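Insecticidal crystal protein Cry7Cal (Bacillus thuringiensis, PDB 5ZI1) is an insecticidal delta-endotoxin that probably binds receptors in susceptible insects. Local coordinates at residues 69-73 with 74-78; 404-408 with 409-413. All blocks are in the same frame, centred on the assembly; numbering follows the deposited sequence.

Contacts 1 and 2 are both places where an extended chain coils up, and in both a backbone carbonyl just ahead of the turn takes two amide protons from residues three and four further on. In contact 1 the turn opens the long helix 73-101 of the N-terminal, helical domain of the toxin; in contact 2 it ends edge strand 404-407 in the second, sheet-rich domain. Their centres lie 31 Å apart and their nearest atoms about 20 Å, so they do not touch. Contact 1 is at the surface, 29 Å from the chain centre, whereas contact 2, at 19 Å, is partly buried and reaches helix 208-227 of the N-terminal domain.

Contact 1: 69-73 with 74-78; sequences QEITE and AVVSK
The carbonyl oxygen of Thr72 is gripped by two backbone amides of the turn that follows it. Val76 N donates to Thr72 O at 3.0 Å, almost in line with the carbonyl bond and with an N-H...O angle of 171°. Val75 N is as near, 2.9 Å from Thr72 O, but it comes from above the carbonyl plane and its bond is bent to 134°. One residue on, Ser77 N reaches Glu73 O at 2.9 Å. These bonds form the first turn of helix 73-101, in the helical N-terminal domain of the delta-endotoxin, and Thr72 holds the N-cap position. Its side chain makes no capping bond: OG1 comes obliquely up to Val75, 3.8 Å from Val75 CB, and Thr72 joins the helix's hydrogen bonding through its carbonyl. Beside these bonds lies an apolar contact. With CG1 beside the backbone N (chi1 -50°), CG2 of Ile71 lies anti to that N and faces two valines of the helix. It meets Val75 CG1 at 3.5 Å, a tight fit, and Val76 CG2 also at 3.5 Å, the branched chains crossing at about a right angle. Beta-branched residues suit this spot because each puts a methyl close to the backbone, where the chain bends into the helix. Ile71 is buried, as its hydrocarbon side chain demands, while the carboxylate of Glu73 heads away from the turn; an acidic group near a helix's N-terminus probably interacts favourably with its dipole. Ile71 N bonds to Glu64 of the preceding helix, and Val75 touches Ser133 in a neighbouring loop.

Contact 2: 404-408 with 409-413; sequences KSTYS and SDQLP
Three backbone hydrogen bonds close the turn between Tyr407 and Leu412. Ser408 O takes two of them: Leu412 N lies in its carbonyl plane at 3.0 Å, and Gln411 N stands above that plane, 2.9 Å from Ser408 O. The third runs from Asp410 N to Tyr407 O, 2.9 Å long and fairly straight at 162°. Two waters add bridges, one from the strand to the turn and one across the turn. The first accepts from Tyr407 N and donates to Asp410 OD2 at 3.0 Å, which suits a carboxylate at an exposed position; the other accepts from Ser408 OG and donates to Leu412 O. Van der Waals contact is slight: Asp410, with CG beside its backbone N (chi1 -82°), brings OD2 to 3.4 Å from Tyr407 CB. Small serines suit the bend, their hydroxyls serving the adjacent strand: Ser408 OG bonds to Thr357 N and Ser409 OG to Gln356 OE1. Strand 404-407 pairs with strand 352-365 at the edge of a four-stranded antiparallel sheet in the delta-endotoxin's sheet-rich second domain. Beyond it, Gln411 OE1 bonds to Asp256 N, and the buried, apolar Leu412 packs on Trp452 of strand 448-454 and Ile224 of helix 208-227.

Contact 1: 69-73 with 74-78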
ATOM      1  N   GLN A  69     -22.972  -7.260   0.872  1.00 58.48           N
ATOM      2  CA  GLN A  69     -23.555  -7.911   2.038  1.00 59.72           C
ATOM      3  C   GLN A  69     -23.838  -6.844   3.078  1.00 59.37           C
ATOM      4  O   GLN A  69     -22.925  -6.123   3.496  1.00 60.88           O
ATOM      5  CB  GLN A  69     -22.635  -8.990   2.618  1.00 58.74           C
ATOM      6  CG  GLN A  69     -23.358  -9.917   3.591  1.00 62.75           C
ATOM      7  CD  GLN A  69     -22.593 -10.153   4.887  1.00 67.37           C
ATOM      8  OE1 GLN A  69     -21.457 -10.641   4.883  1.00 70.14           O
ATOM      9  NE2 GLN A  69     -23.220  -9.818   6.007  1.00 66.96           N
ATOM     10  N   GLU A  70     -25.089  -6.740   3.494  1.00 59.87           N
ATOM     11  CA  GLU A  70     -25.438  -5.745   4.493  1.00 64.33           C
ATOM     12  C   GLU A  70     -25.157  -6.304   5.886  1.00 59.07           C
ATOM     13  O   GLU A  70     -24.965  -7.501   6.069  1.00 57.57           O
ATOM     14  CB  GLU A  70     -26.909  -5.326   4.353  1.00 63.69           C
ATOM     15  CG  GLU A  70     -27.194  -3.845   4.677  1.00 68.60           C
ATOM     16  CD  GLU A  70     -26.810  -2.888   3.537  1.00 77.15           C
ATOM     17  OE1 GLU A  70     -26.447  -1.714   3.824  1.00 73.57           O
ATOM     18  OE2 GLU A  70     -26.867  -3.312   2.356  1.00 75.83           O
ATOM     19  N   ILE A  71     -25.103  -5.407   6.862  1.00 59.52           N
ATOM     20  CA  ILE A  71     -24.979  -5.755   8.267  1.00 56.86           C
ATOM     21  C   ILE A  71     -26.331  -5.527   8.933  1.00 57.67           C
ATOM     22  O   ILE A  71     -27.009  -4.530   8.655  1.00 62.78           O
ATOM     23  CB  ILE A  71     -23.873  -4.920   8.947  1.00 57.96           C
ATOM     24  CG1 ILE A  71     -22.582  -4.969   8.127  1.00 58.85           C
ATOM     25  CG2 ILE A  71     -23.598  -5.425  10.357  1.00 52.11           C
ATOM     26  CD1 ILE A  71     -21.524  -3.984   8.577  1.00 53.59           C
ATOM     27  N   THR A  72     -26.730  -6.458   9.800  1.00 61.18           N
ATOM     28  CA  THR A  72     -27.979  -6.312  10.537  1.00 62.28           C
ATOM     29  C   THR A  72     -27.860  -5.192  11.564  1.00 64.35           C
ATOM     30  O   THR A  72     -26.804  -4.996  12.176  1.00 61.79           O
ATOM     31  CB  THR A  72     -28.358  -7.624  11.234  1.00 60.25           C
ATOM     32  OG1 THR A  72     -27.295  -8.056  12.103  1.00 57.16           O
ATOM     33  CG2 THR A  72     -28.654  -8.692  10.203  1.00 55.65           C
ATOM     34  N   GLU A  73     -28.954  -4.443  11.747  1.00 65.21           N
ATOM     35  CA  GLU A  73     -28.911  -3.299  12.651  1.00 68.20           C
ATOM     36  C   GLU A  73     -28.487  -3.702  14.063  1.00 62.37           C
ATOM     37  O   GLU A  73     -27.902  -2.886  14.780  1.00 63.07           O
ATOM     38  CB  GLU A  73     -30.267  -2.584  12.658  1.00 64.15           C
ATOM     39  CG  GLU A  73     -31.166  -2.903  13.850  1.00 80.51           C
ATOM     40  CD  GLU A  73     -32.509  -2.170  13.797  1.00 93.95           C
ATOM     41  OE1 GLU A  73     -33.407  -2.505  14.607  1.00 92.78           O
ATOM     42  OE2 GLU A  73     -32.680  -1.262  12.947  1.00 96.01           O
ATOM     43  N   ALA A  74     -28.729  -4.948  14.474  1.00 56.39           N
ATOM     44  CA  ALA A  74     -28.314  -5.348  15.814  1.00 61.28           C
ATOM     45  C   ALA A  74     -26.796  -5.329  15.943  1.00 62.58           C
ATOM     46  O   ALA A  74     -26.257  -4.975  16.999  1.00 62.91           O
ATOM     47  CB  ALA A  74     -28.855  -6.735  16.152  1.00 59.16           C
ATOM     48  N   VAL A  75     -26.094  -5.695  14.871  1.00 59.42           N
ATOM     49  CA  VAL A  75     -24.641  -5.771  14.905  1.00 58.98           C
ATOM     50  C   VAL A  75     -24.023  -4.403  14.646  1.00 57.88           C
ATOM     51  O   VAL A  75     -23.047  -4.023  15.307  1.00 57.00           O
ATOM     52  CB  VAL A  75     -24.154  -6.829  13.898  1.00 55.98           C
ATOM     53  CG1 VAL A  75     -22.725  -6.569  13.509  1.00 57.84           C
ATOM     54  CG2 VAL A  75     -24.289  -8.210  14.503  1.00 62.74           C
ATOM     55  N   VAL A  76     -24.576  -3.642  13.691  1.00 56.59           N
ATOM     56  CA  VAL A  76     -24.129  -2.263  13.487  1.00 55.28           C
ATOM     57  C   VAL A  76     -24.213  -1.488  14.793  1.00 56.65           C
ATOM     58  O   VAL A  76     -23.233  -0.889  15.256  1.00 56.25           O
ATOM     59  CB  VAL A  76     -24.963  -1.578  12.391  1.00 54.02           C
ATOM     60  CG1 VAL A  76     -24.744  -0.066  12.414  1.00 53.39           C
ATOM     61  CG2 VAL A  76     -24.612  -2.124  11.041  1.00 55.32           C
ATOM     62  N   SER A  77     -25.396  -1.505  15.409  1.00 56.21           N
ATOM     63  CA  SER A  77     -25.642  -0.712  16.604  1.00 57.53           C
ATOM     64  C   SER A  77     -24.708  -1.105  17.740  1.00 56.42           C
ATOM     65  O   SER A  77     -24.298  -0.247  18.533  1.00 56.61           O
ATOM     66  CB  SER A  77     -27.113  -0.862  17.015  1.00 57.41           C
ATOM     67  OG  SER A  77     -27.286  -0.759  18.417  1.00 64.50           O
ATOM     68  N   LYS A  78     -24.353  -2.385  17.833  1.00 55.40           N
ATOM     69  CA  LYS A  78     -23.441  -2.794  18.885  1.00 51.55           C
ATOM     70  C   LYS A  78     -22.018  -2.362  18.568  1.00 55.98           C
ATOM     71  O   LYS A  78     -21.307  -1.878  19.450  1.00 54.97           O
ATOM     72  CB  LYS A  78     -23.499  -4.300  19.101  1.00 55.20           C
ATOM     73  CG  LYS A  78     -22.544  -4.729  20.205  1.00 55.41           C
ATOM     74  CD  LYS A  78     -22.666  -6.196  20.547  1.00 63.94           C
ATOM     75  CE  LYS A  78     -21.935  -6.501  21.848  1.00 62.00           C
ATOM     76  NZ  LYS A  78     -21.641  -7.960  21.992  1.00 68.10           N
TER

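Contact 2: 404-408 with 409-413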
ATOM      1  N   LYS A 404     -18.090  10.035 -21.308  1.00 51.05           N
ATOM      2  CA  LYS A 404     -17.879  10.037 -19.871  1.00 46.53           C
ATOM      3  C   LYS A 404     -16.537  10.675 -19.586  1.00 51.05           C
ATOM      4  O   LYS A 404     -15.503  10.213 -20.087  1.00 49.97           O
ATOM      5  CB  LYS A 404     -17.949   8.628 -19.287  1.00 50.04           C
ATOM      6  CG  LYS A 404     -17.618   8.608 -17.810  1.00 52.92           C
ATOM      7  CD  LYS A 404     -17.711   7.228 -17.243  1.00 54.27           C
ATOM      8  CE  LYS A 404     -17.536   7.258 -15.729  1.00 61.04           C
ATOM      9  NZ  LYS A 404     -16.100   7.389 -15.338  1.00 57.53           N
ATOM     10  N   SER A 405     -16.557  11.750 -18.812  1.00 49.47           N
ATOM     11  CA  SER A 405     -15.334  12.364 -18.334  1.00 52.23           C
ATOM     12  C   SER A 405     -15.051  11.867 -16.920  1.00 54.87           C
ATOM     13  O   SER A 405     -15.972  11.594 -16.145  1.00 52.72           O
ATOM     14  CB  SER A 405     -15.445  13.885 -18.360  1.00 49.54           C
ATOM     15  OG  SER A 405     -16.488  14.294 -17.507  1.00 52.84           O
ATOM     16  N   THR A 406     -13.765  11.746 -16.593  1.00 56.32           N
ATOM     17  CA  THR A 406     -13.345  11.197 -15.305  1.00 56.22           C
ATOM     18  C   THR A 406     -12.110  11.936 -14.814  1.00 51.77           C
ATOM     19  O   THR A 406     -11.213  12.240 -15.609  1.00 48.55           O
ATOM     20  CB  THR A 406     -13.032   9.700 -15.408  1.00 52.68           C
ATOM     21  OG1 THR A 406     -14.129   9.038 -16.044  1.00 53.92           O
ATOM     22  CG2 THR A 406     -12.756   9.064 -14.004  1.00 51.97           C
ATOM     23  N   TYR A 407     -12.097  12.243 -13.508  1.00 51.24           N
ATOM     24  CA  TYR A 407     -10.908  12.689 -12.785  1.00 53.60           C
ATOM     25  C   TYR A 407     -10.388  11.557 -11.900  1.00 52.59           C
ATOM     26  O   TYR A 407     -11.134  10.990 -11.096  1.00 52.31           O
ATOM     27  CB  TYR A 407     -11.220  13.916 -11.926  1.00 55.35           C
ATOM     28  CG  TYR A 407     -10.974  15.241 -12.628  1.00 58.43           C
ATOM     29  CD1 TYR A 407      -9.698  15.777 -12.702  1.00 55.88           C
ATOM     30  CD2 TYR A 407     -12.016  15.947 -13.228  1.00 58.38           C
ATOM     31  CE1 TYR A 407      -9.454  16.977 -13.346  1.00 62.71           C
ATOM     32  CE2 TYR A 407     -11.787  17.146 -13.868  1.00 59.18           C
ATOM     33  CZ  TYR A 407     -10.502  17.660 -13.929  1.00 62.61           C
ATOM     34  OH  TYR A 407     -10.250  18.856 -14.572  1.00 71.67           O
ATOM     35  N   SER A 408      -9.104  11.235 -12.042  1.00 51.07           N
ATOM     36  CA  SER A 408      -8.490  10.231 -11.176  1.00 53.58           C
ATOM     37  C   SER A 408      -8.705  10.566  -9.706  1.00 53.26           C
ATOM     38  O   SER A 408      -8.953   9.674  -8.879  1.00 49.53           O
ATOM     39  CB  SER A 408      -6.997  10.128 -11.478  1.00 46.88           C
ATOM     40  OG  SER A 408      -6.334  11.309 -11.076  1.00 48.60           O
ATOM     41  N   SER A 409      -8.611  11.852  -9.367  1.00 51.88           N
ATOM     42  CA  SER A 409      -8.750  12.306  -7.996  1.00 46.46           C
ATOM     43  C   SER A 409     -10.121  12.036  -7.423  1.00 49.40           C
ATOM     44  O   SER A 409     -10.338  12.326  -6.244  1.00 53.99           O
ATOM     45  CB  SER A 409      -8.455  13.799  -7.905  1.00 51.22           C
ATOM     46  OG  SER A 409      -9.317  14.537  -8.771  1.00 58.90           O
ATOM     47  N   ASP A 410     -11.060  11.522  -8.215  1.00 51.69           N
ATOM     48  CA  ASP A 410     -12.336  11.120  -7.642  1.00 54.52           C
ATOM     49  C   ASP A 410     -12.306   9.709  -7.070  1.00 57.80           C
ATOM     50  O   ASP A 410     -13.192   9.364  -6.284  1.00 63.29           O
ATOM     51  CB  ASP A 410     -13.440  11.237  -8.681  1.00 58.70           C
ATOM     52  CG  ASP A 410     -13.945  12.654  -8.805  1.00 68.50           C
ATOM     53  OD1 ASP A 410     -14.406  13.207  -7.779  1.00 72.17           O
ATOM     54  OD2 ASP A 410     -13.832  13.230  -9.908  1.00 69.15           O
ATOM     55  N   GLN A 411     -11.331   8.885  -7.461  1.00 50.17           N
ATOM     56  CA  GLN A 411     -11.079   7.614  -6.800  1.00 50.11           C
ATOM     57  C   GLN A 411      -9.907   7.690  -5.833  1.00 54.21           C
ATOM     58  O   GLN A 411      -9.923   7.010  -4.802  1.00 52.07           O
ATOM     59  CB  GLN A 411     -10.817   6.515  -7.835  1.00 46.33           C
ATOM     60  CG  GLN A 411     -12.033   6.164  -8.676  1.00 41.42           C
ATOM     61  CD  GLN A 411     -11.669   5.465  -9.973  1.00 47.01           C
ATOM     62  OE1 GLN A 411     -11.020   4.414  -9.971  1.00 44.34           O
ATOM     63  NE2 GLN A 411     -12.085   6.055 -11.105  1.00 49.38           N
ATOM     64  N   LEU A 412      -8.910   8.526  -6.141  1.00 50.84           N
ATOM     65  CA  LEU A 412      -7.718   8.724  -5.319  1.00 44.94           C
ATOM     66  C   LEU A 412      -7.602  10.215  -5.034  1.00 48.49           C
ATOM     67  O   LEU A 412      -6.918  10.947  -5.759  1.00 48.44           O
ATOM     68  CB  LEU A 412      -6.469   8.201  -6.020  1.00 41.98           C
ATOM     69  CG  LEU A 412      -6.376   6.710  -6.332  1.00 44.84           C
ATOM     70  CD1 LEU A 412      -5.193   6.482  -7.240  1.00 37.54           C
ATOM     71  CD2 LEU A 412      -6.273   5.850  -5.041  1.00 41.56           C
ATOM     72  N   PRO A 413      -8.250  10.696  -3.982  1.00 50.43           N
ATOM     73  CA  PRO A 413      -8.367  12.144  -3.790  1.00 48.11           C
ATOM     74  C   PRO A 413      -7.051  12.814  -3.447  1.00 54.02           C
ATOM     75  O   PRO A 413      -6.125  12.216  -2.893  1.00 56.58           O
ATOM     76  CB  PRO A 413      -9.370  12.269  -2.637  1.00 50.40           C
ATOM     77  CG  PRO A 413      -9.311  10.951  -1.946  1.00 54.70           C
ATOM     78  CD  PRO A 413      -9.063   9.945  -3.021  1.00 50.57           C
TER
HETATM   79  O   HOH W   1     -14.372  11.237 -12.067  1.00 56.42           O
HETATM   80  O   HOH W   2      -5.534  11.708  -8.351  1.00 53.70           O